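Local coordinates for acyl-CoA dehydrogenase domain protein Tcur3483 (Thermomonospora curvata, PDB 6WY9) that binds a flavin adenine dinucleotide cofactor and, as an acyl-CoA dehydrogenase family member, probably oxidises a CH-CH group of its substrate, at residues Leu105-Pro108 with Val112-Val115; Leu258-Ile263 with Ile317-Asp322; Arg345-Ile350 with Gly368-Leu373. All coordinates share one frame; numbering follows the deposited sequence.

Interaction 1: Leu105-Pro108 with Val112-Val115; sequences LPFP and VNTV
The first turn of helix 109-122, in the acyl-CoA dehydrogenase N-terminal domain, is where Pro108 meets Val112. Pro108 occupies the N-cap position, and its carbonyl oxygen takes the first-turn hydrogen bond from Val112 N. Pro108 O and Val112 N lie 2.9 Å apart, with an N-H...O angle of 162°, a nearly straight bond that closes the first turn.

Side chains close around this bond. The pyrrolidine ring of Pro108 and the Val112 side chain lie next to each other and point the same way, with Pro108 CG 4.0 Å from Val112 CG2. That methyl sits beside the valine's own backbone N, the atom bonded to Pro108 O. Val112 CB passes 3.4 Å from Pro108 O, packing against the bonded carbonyl.

Phe107 reaches the helix with CG swung opposite its backbone N (chi1 -172°), which carries the ring forward although CB itself does not face the helix. Asn113 OD1 lies at the ring edge, near its plane, 3.9 Å from Phe107 CE1, while the amide plane is turned 55° from the ring. Val112 CG1 is a looser neighbour at 4.4 Å from Phe107 CE1. One ring face is covered by Pro108 CD, 3.4 Å above the plane and shifted toward the rim.

Further out, Phe97 of helix 90-103 meets the Phe107 ring edge-to-face, and Phe62 and Val66 of helix 62-71 pack on Pro108. The contact thus joins an extended loop to a helix whose N-cap position is held by a proline, within the helical N-terminal domain.

Interaction 2: Leu258-Ile263 with Ile317-Asp322; sequences LNHERI and IAVEND
Val319, on helix 292-321, divides its two methyl groups between His260 at the end of helix 250-260 and Ile263 at the start of helix 263-286. Its CG1 stands 3.2 Å from Ile263 CD1, tighter than ordinary carbon-carbon packing and close enough that the modelled position of one methyl may be slightly off. CG2 turns to the imidazole and lies in the ring plane at its edge, 3.7 Å from His260 CD2. The valine rotation explains this split: CG1 sits between the backbone N and the carbonyl carbon (chi1 68°), while CG2 is opposite the N. A more distant neighbour of the second methyl is the backbone, with Val319 CG2 4.2 Å from Asn259 O.

His260 contributes its ring although its CB does not point at the other helix, whereas Ile263 aims its CB there and brings CD1 to the valine. The nearest CA atoms, those of His260 and Val319, are 7.1 Å apart.

In the next shell, Tyr94 and Phe97 of helix 90-103 pack against Ile263, and Pro117 of helix 109-122 touches His260. Glu320 OE2 is hydrogen-bonded to Gln93 NE2, tying helix 292-321 to that same helix of the N-terminal domain. Beyond Val319 the helix closes in a Schellman motif, with Asp322 at positive phi and Asp322 N bonded to Val319 O.

No hydrogen bond or ion pair crosses between 258-263 and 317-322. The contact therefore rests on shape and dispersion, with carbon meeting carbon at both Ile263 and the edge of the imidazole.

Interaction 3: Arg345-Ile350 with Gly368-Leu373; sequences RTLTGI and GQIEQL
Ile370, in the first turn of helix 369-380, packs against Leu347 and Thr348 near the end of helix 326-350, a helix-helix contact within the C-terminal domain of the acyl-CoA dehydrogenase fold. From CB, which points toward the other helix, the side chain forks. The CG2 branch lies opposite the backbone N and ends against the threonine: Ile370 CG2 is 3.5 Å from Thr348 OG1 and 4.2 Å from Thr348 N. The other branch leaves through CG1, opposite the carbonyl carbon (chi1 -67°), and continues extended to CD1. At this tip Ile370 CD1 meets two atoms of the leucine, 4.0 Å from Leu347 CD1 and 4.2 Å from Leu347 CB. The isoleucine runs roughly perpendicular to the leucine and antiparallel alongside the threonine.

The threonine hydroxyl offers Ile370 a van der Waals surface, its polar need being met along its own helix by a hydrogen bond to Gln344 O. A basic side chain of a neighbouring subunit adds a weak hydrogen bond to the same oxygen, which places this edge of the contact near a subunit interface. Val279 of helix 263-286 touches both Leu347 and Ile370, so that three helices share one apolar cluster.

Gly368 is the N-cap of helix 369-380, holding a positive phi of 73°, and starts the turn that presents Ile370. The first helical bond there runs from Gln372 N to Gly368 O, over 2.9 Å.

How the interactions relate
Interactions 1 and 2 adjoin, with centres about 14 Å apart: Asn113 O comes within 3.4 Å of His260 CB, so the start of helix 109-122 packs directly on the end of helix 250-260, joining N-terminal and C-terminal domains. Neither touches the flavin. The side chains of Pro108 and His260 are about 13 and 14 Å from the bound dihydroflavine-adenine dinucleotide, and that of His260 is about 9 Å from those of Ile144 and Tyr146. Interaction 3 is remote, its centre about 25 Å from that of interaction 1 and about 29 Å from that of interaction 2, although helices 292-321 and 326-350 are consecutive in the chain.

Interaction 1: Leu105-Pro108 with Val112-Val115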
loop_
_atom_site.group_PDB
_atom_site.type_symbol
_atom_site.label_atom_id
_atom_site.label_comp_id
_atom_site.label_asym_id
_atom_site.label_seq_id
_atom_site.Cartn_x
_atom_site.Cartn_y
_atom_site.Cartn_z
ATOM N N LEU A 105 -29.304 16.651 -0.607
ATOM C CA LEU A 105 -29.508 17.911 -1.286
ATOM C C LEU A 105 -28.169 18.535 -1.657
ATOM O O LEU A 105 -27.155 18.299 -0.992
ATOM C CB LEU A 105 -30.303 18.871 -0.408
ATOM C CG LEU A 105 -31.708 18.385 -0.016
ATOM C CD1 LEU A 105 -32.469 19.427 0.810
ATOM C CD2 LEU A 105 -32.520 17.955 -1.242
ATOM N N PRO A 106 -28.133 19.281 -2.748
ATOM C CA PRO A 106 -26.920 20.022 -3.084
ATOM C C PRO A 106 -26.897 21.329 -2.314
ATOM O O PRO A 106 -27.937 21.948 -2.082
ATOM C CB PRO A 106 -27.066 20.259 -4.589
ATOM C CG PRO A 106 -28.548 20.379 -4.769
ATOM C CD PRO A 106 -29.155 19.373 -3.803
ATOM N N PHE A 107 -25.702 21.731 -1.892
ATOM C CA PHE A 107 -25.477 22.967 -1.165
ATOM C C PHE A 107 -24.502 23.836 -1.952
ATOM O O PHE A 107 -23.568 23.299 -2.552
ATOM C CB PHE A 107 -24.909 22.664 0.223
ATOM C CG PHE A 107 -24.813 23.861 1.121
ATOM C CD1 PHE A 107 -23.716 24.699 1.062
ATOM C CD2 PHE A 107 -25.789 24.105 2.072
ATOM C CE1 PHE A 107 -23.606 25.789 1.896
ATOM C CE2 PHE A 107 -25.693 25.199 2.911
ATOM C CZ PHE A 107 -24.600 26.041 2.831
ATOM N N PRO A 108 -24.702 25.157 -2.014
ATOM C CA PRO A 108 -23.802 25.984 -2.843
ATOM C C PRO A 108 -22.480 26.271 -2.140
ATOM O O PRO A 108 -22.164 27.423 -1.799
ATOM C CB PRO A 108 -24.636 27.247 -3.063
ATOM C CG PRO A 108 -25.433 27.367 -1.806
ATOM C CD PRO A 108 -25.780 25.963 -1.399
ATOM N N VAL A 112 -20.942 30.026 -1.428
ATOM C CA VAL A 112 -21.133 30.523 -0.073
ATOM C C VAL A 112 -19.866 30.412 0.751
ATOM O O VAL A 112 -19.559 31.313 1.531
ATOM C CB VAL A 112 -22.308 29.780 0.580
ATOM C CG1 VAL A 112 -22.282 29.953 2.108
ATOM C CG2 VAL A 112 -23.595 30.345 0.026
ATOM N N ASN A 113 -19.082 29.362 0.554
ATOM C CA ASN A 113 -17.928 29.101 1.398
ATOM C C ASN A 113 -16.601 29.369 0.739
ATOM O O ASN A 113 -15.562 29.248 1.391
ATOM C CB ASN A 113 -17.975 27.665 1.874
ATOM C CG ASN A 113 -18.971 27.490 2.961
ATOM O OD1 ASN A 113 -20.175 27.399 2.711
ATOM N ND2 ASN A 113 -18.491 27.495 4.193
ATOM N N THR A 114 -16.602 29.718 -0.499
ATOM C CA THR A 114 -15.360 29.915 -1.223
ATOM C C THR A 114 -15.256 31.302 -1.834
ATOM O O THR A 114 -14.214 31.962 -1.714
ATOM C CB THR A 114 -15.306 28.790 -2.277
ATOM O OG1 THR A 114 -14.983 27.553 -1.615
ATOM C CG2 THR A 114 -14.357 29.055 -3.319
ATOM N N VAL A 115 -16.318 31.777 -2.459
ATOM C CA VAL A 115 -16.280 33.066 -3.128
ATOM C C VAL A 115 -16.638 34.190 -2.166
ATOM O O VAL A 115 -15.967 35.228 -2.115
ATOM C CB VAL A 115 -17.210 33.024 -4.361
ATOM C CG1 VAL A 115 -17.391 34.413 -4.959
ATOM C CG2 VAL A 115 -16.651 32.052 -5.418
#

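Interaction 2: Leu258-Ile263 with Ile317-Asp322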
loop_
_atom_site.group_PDB
_atom_site.type_symbol
_atom_site.label_atom_id
_atom_site.label_comp_id
_atom_site.label_asym_id
_atom_site.label_seq_id
_atom_site.Cartn_x
_atom_site.Cartn_y
_atom_site.Cartn_z
ATOM N N LEU A 258 -8.946 28.694 -3.059
ATOM C CA LEU A 258 -8.612 27.273 -3.103
ATOM C C LEU A 258 -8.448 26.703 -1.694
ATOM O O LEU A 258 -8.810 25.548 -1.441
ATOM C CB LEU A 258 -7.351 27.036 -3.934
ATOM C CG LEU A 258 -7.488 27.191 -5.466
ATOM C CD1 LEU A 258 -6.134 27.202 -6.189
ATOM C CD2 LEU A 258 -8.437 26.150 -6.109
ATOM N N ASN A 259 -7.917 27.496 -0.763
ATOM C CA ASN A 259 -7.780 27.007 0.605
ATOM C C ASN A 259 -9.144 26.785 1.251
ATOM O O ASN A 259 -9.379 25.745 1.875
ATOM C CB ASN A 259 -6.935 27.980 1.427
ATOM C CG ASN A 259 -5.490 27.972 1.006
ATOM O OD1 ASN A 259 -4.938 29.004 0.638
ATOM N ND2 ASN A 259 -4.867 26.800 1.050
ATOM N N HIS A 260 -10.048 27.760 1.118
ATOM C CA HIS A 260 -11.426 27.589 1.564
ATOM C C HIS A 260 -12.107 26.418 0.874
ATOM O O HIS A 260 -13.131 25.927 1.368
ATOM C CB HIS A 260 -12.235 28.854 1.294
ATOM C CG HIS A 260 -11.998 29.943 2.281
ATOM N ND1 HIS A 260 -12.615 31.173 2.194
ATOM C CD2 HIS A 260 -11.226 29.986 3.392
ATOM C CE1 HIS A 260 -12.227 31.930 3.206
ATOM N NE2 HIS A 260 -11.383 31.234 3.946
ATOM N N GLU A 261 -11.582 25.989 -0.271
ATOM C CA GLU A 261 -12.093 24.830 -0.976
ATOM C C GLU A 261 -11.680 23.532 -0.311
ATOM O O GLU A 261 -11.620 22.489 -0.962
ATOM C CB GLU A 261 -11.632 24.858 -2.433
ATOM C CG GLU A 261 -12.755 24.613 -3.407
ATOM C CD GLU A 261 -12.277 24.496 -4.829
ATOM O OE1 GLU A 261 -12.205 25.526 -5.543
ATOM O OE2 GLU A 261 -11.973 23.359 -5.236
ATOM N N ARG A 262 -11.361 23.564 0.979
ATOM C CA ARG A 262 -11.133 22.330 1.711
ATOM C C ARG A 262 -12.232 22.033 2.708
ATOM O O ARG A 262 -12.421 20.863 3.052
ATOM C CB ARG A 262 -9.784 22.364 2.444
ATOM C CG ARG A 262 -8.584 22.607 1.520
ATOM C CD ARG A 262 -8.481 21.591 0.356
ATOM N NE ARG A 262 -7.782 22.130 -0.827
ATOM C CZ ARG A 262 -6.470 22.396 -0.891
ATOM N NH1 ARG A 262 -5.925 22.878 -2.015
ATOM N NH2 ARG A 262 -5.697 22.207 0.173
ATOM N N ILE A 263 -12.956 23.063 3.172
ATOM C CA ILE A 263 -14.109 22.861 4.051
ATOM C C ILE A 263 -15.155 21.973 3.384
ATOM O O ILE A 263 -15.929 21.283 4.067
ATOM C CB ILE A 263 -14.735 24.202 4.467
ATOM C CG1 ILE A 263 -13.673 25.298 4.634
ATOM C CG2 ILE A 263 -15.555 23.998 5.714
ATOM C CD1 ILE A 263 -12.559 24.961 5.604
ATOM N N ILE A 317 -10.188 24.480 11.694
ATOM C CA ILE A 317 -9.919 25.494 12.703
ATOM C C ILE A 317 -8.859 26.465 12.209
ATOM O O ILE A 317 -8.972 27.697 12.362
ATOM C CB ILE A 317 -9.495 24.826 14.018
ATOM C CG1 ILE A 317 -10.739 24.157 14.660
ATOM C CG2 ILE A 317 -8.826 25.907 14.900
ATOM C CD1 ILE A 317 -10.469 23.229 15.823
ATOM N N ALA A 318 -7.780 25.916 11.654
ATOM C CA ALA A 318 -6.694 26.744 11.154
ATOM C C ALA A 318 -7.184 27.686 10.058
ATOM O O ALA A 318 -6.903 28.885 10.090
ATOM C CB ALA A 318 -5.566 25.825 10.632
ATOM N N VAL A 319 -7.919 27.154 9.070
ATOM C CA VAL A 319 -8.268 27.952 7.898
ATOM C C VAL A 319 -9.209 29.083 8.288
ATOM O O VAL A 319 -9.039 30.228 7.854
ATOM C CB VAL A 319 -8.863 27.066 6.782
ATOM C CG1 VAL A 319 -10.219 26.522 7.185
ATOM C CG2 VAL A 319 -8.970 27.854 5.461
ATOM N N GLU A 320 -10.203 28.797 9.128
ATOM C CA GLU A 320 -11.045 29.901 9.583
ATOM C C GLU A 320 -10.301 30.836 10.534
ATOM O O GLU A 320 -10.812 31.923 10.834
ATOM C CB GLU A 320 -12.339 29.357 10.212
ATOM C CG GLU A 320 -13.090 28.389 9.262
ATOM C CD GLU A 320 -14.509 28.076 9.724
ATOM O OE1 GLU A 320 -14.959 28.730 10.689
ATOM O OE2 GLU A 320 -15.165 27.177 9.133
ATOM N N ASN A 321 -9.093 30.464 10.971
ATOM C CA ASN A 321 -8.247 31.336 11.778
ATOM C C ASN A 321 -7.139 32.023 10.987
ATOM O O ASN A 321 -6.411 32.838 11.563
ATOM C CB ASN A 321 -7.610 30.552 12.928
ATOM C CG ASN A 321 -8.518 30.432 14.119
ATOM O OD1 ASN A 321 -9.736 30.363 13.975
ATOM N ND2 ASN A 321 -7.933 30.405 15.311
ATOM N N ASP A 322 -6.970 31.711 9.701
ATOM C CA ASP A 322 -5.903 32.319 8.901
ATOM C C ASP A 322 -4.522 31.834 9.360
ATOM O O ASP A 322 -3.551 32.591 9.341
ATOM C CB ASP A 322 -5.993 33.852 8.950
ATOM C CG ASP A 322 -5.641 34.514 7.623
ATOM O OD1 ASP A 322 -5.237 33.795 6.686
ATOM O OD2 ASP A 322 -5.768 35.759 7.515
#

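Interaction 3: Arg345-Ile350 with Gly368-Leu373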
loop_
_atom_site.group_PDB
_atom_site.type_symbol
_atom_site.label_atom_id
_atom_site.label_comp_id
_atom_site.label_asym_id
_atom_site.label_seq_id
_atom_site.Cartn_x
_atom_site.Cartn_y
_atom_site.Cartn_z
ATOM N N ARG A 345 -13.438 1.838 -2.225
ATOM C CA ARG A 345 -13.060 0.513 -2.724
ATOM C C ARG A 345 -13.452 -0.551 -1.727
ATOM O O ARG A 345 -14.000 -1.595 -2.085
ATOM C CB ARG A 345 -11.541 0.405 -2.949
ATOM C CG ARG A 345 -10.986 1.155 -4.170
ATOM C CD ARG A 345 -9.434 1.103 -4.154
ATOM N NE ARG A 345 -8.907 -0.276 -4.204
ATOM C CZ ARG A 345 -7.740 -0.566 -4.763
ATOM N NH1 ARG A 345 -7.023 0.400 -5.320
ATOM N NH2 ARG A 345 -7.277 -1.796 -4.770
ATOM N N THR A 346 -13.162 -0.283 -0.454
ATOM C CA THR A 346 -13.282 -1.294 0.583
ATOM C C THR A 346 -14.746 -1.610 0.876
ATOM O O THR A 346 -15.118 -2.778 0.965
ATOM C CB THR A 346 -12.554 -0.820 1.848
ATOM O OG1 THR A 346 -11.179 -0.562 1.549
ATOM C CG2 THR A 346 -12.645 -1.898 2.938
ATOM N N LEU A 347 -15.594 -0.574 1.008
ATOM C CA LEU A 347 -17.019 -0.779 1.251
ATOM C C LEU A 347 -17.694 -1.462 0.069
ATOM O O LEU A 347 -18.616 -2.265 0.275
ATOM C CB LEU A 347 -17.764 0.545 1.558
ATOM C CG LEU A 347 -17.359 1.277 2.862
ATOM C CD1 LEU A 347 -18.154 2.615 3.028
ATOM C CD2 LEU A 347 -17.492 0.375 4.173
ATOM N N THR A 348 -17.271 -1.147 -1.162
ATOM C CA THR A 348 -17.792 -1.855 -2.321
ATOM C C THR A 348 -17.533 -3.367 -2.198
ATOM O O THR A 348 -18.418 -4.191 -2.480
ATOM C CB THR A 348 -17.161 -1.284 -3.618
ATOM O OG1 THR A 348 -17.641 0.049 -3.837
ATOM C CG2 THR A 348 -17.568 -2.132 -4.841
ATOM N N GLY A 349 -16.308 -3.749 -1.836
ATOM C CA GLY A 349 -16.030 -5.165 -1.617
ATOM C C GLY A 349 -16.956 -5.778 -0.575
ATOM O O GLY A 349 -17.495 -6.871 -0.775
ATOM N N ILE A 350 -17.180 -5.068 0.537
ATOM C CA ILE A 350 -18.035 -5.612 1.602
ATOM C C ILE A 350 -19.457 -5.817 1.113
ATOM O O ILE A 350 -20.161 -6.739 1.560
ATOM C CB ILE A 350 -17.995 -4.692 2.842
ATOM C CG1 ILE A 350 -16.568 -4.752 3.459
ATOM C CG2 ILE A 350 -19.136 -5.088 3.841
ATOM C CD1 ILE A 350 -16.307 -3.616 4.586
ATOM N N GLY A 368 -27.459 2.639 -4.159
ATOM C CA GLY A 368 -26.316 2.671 -5.066
ATOM C C GLY A 368 -25.313 3.776 -4.796
ATOM O O GLY A 368 -24.462 4.040 -5.652
ATOM N N GLN A 369 -25.386 4.431 -3.628
ATOM C CA GLN A 369 -24.564 5.620 -3.382
ATOM C C GLN A 369 -23.073 5.305 -3.423
ATOM O O GLN A 369 -22.267 6.122 -3.888
ATOM C CB GLN A 369 -24.917 6.226 -2.018
ATOM C CG GLN A 369 -26.265 6.870 -1.990
ATOM C CD GLN A 369 -26.542 7.398 -0.595
ATOM O OE1 GLN A 369 -26.155 8.516 -0.252
ATOM N NE2 GLN A 369 -27.160 6.571 0.229
ATOM N N ILE A 370 -22.676 4.182 -2.844
ATOM C CA ILE A 370 -21.247 3.875 -2.799
ATOM C C ILE A 370 -20.752 3.489 -4.185
ATOM O O ILE A 370 -19.616 3.808 -4.572
ATOM C CB ILE A 370 -20.967 2.778 -1.766
ATOM C CG1 ILE A 370 -21.258 3.336 -0.348
ATOM C CG2 ILE A 370 -19.477 2.307 -1.891
ATOM C CD1 ILE A 370 -21.474 2.259 0.736
ATOM N N GLU A 371 -21.595 2.801 -4.953
ATOM C CA GLU A 371 -21.250 2.553 -6.348
ATOM C C GLU A 371 -21.050 3.880 -7.099
ATOM O O GLU A 371 -20.053 4.056 -7.804
ATOM C CB GLU A 371 -22.330 1.693 -6.993
ATOM C CG GLU A 371 -21.920 1.066 -8.338
ATOM C CD GLU A 371 -21.950 2.054 -9.487
ATOM O OE1 GLU A 371 -22.816 2.969 -9.479
ATOM O OE2 GLU A 371 -21.117 1.891 -10.417
ATOM N N GLN A 372 -21.996 4.826 -6.981
ATOM C CA GLN A 372 -21.821 6.077 -7.719
ATOM C C GLN A 372 -20.654 6.922 -7.174
ATOM O O GLN A 372 -19.881 7.505 -7.960
ATOM C CB GLN A 372 -23.119 6.886 -7.733
ATOM C CG GLN A 372 -22.911 8.252 -8.411
ATOM C CD GLN A 372 -24.212 8.928 -8.725
ATOM O OE1 GLN A 372 -25.177 8.775 -7.989
ATOM N NE2 GLN A 372 -24.262 9.670 -9.831
ATOM N N LEU A 373 -20.459 6.939 -5.845
ATOM C CA LEU A 373 -19.363 7.721 -5.258
ATOM C C LEU A 373 -18.008 7.168 -5.655
ATOM O O LEU A 373 -17.053 7.933 -5.787
ATOM C CB LEU A 373 -19.483 7.767 -3.718
ATOM C CG LEU A 373 -20.544 8.771 -3.210
ATOM C CD1 LEU A 373 -20.853 8.569 -1.723
ATOM C CD2 LEU A 373 -20.128 10.238 -3.483
#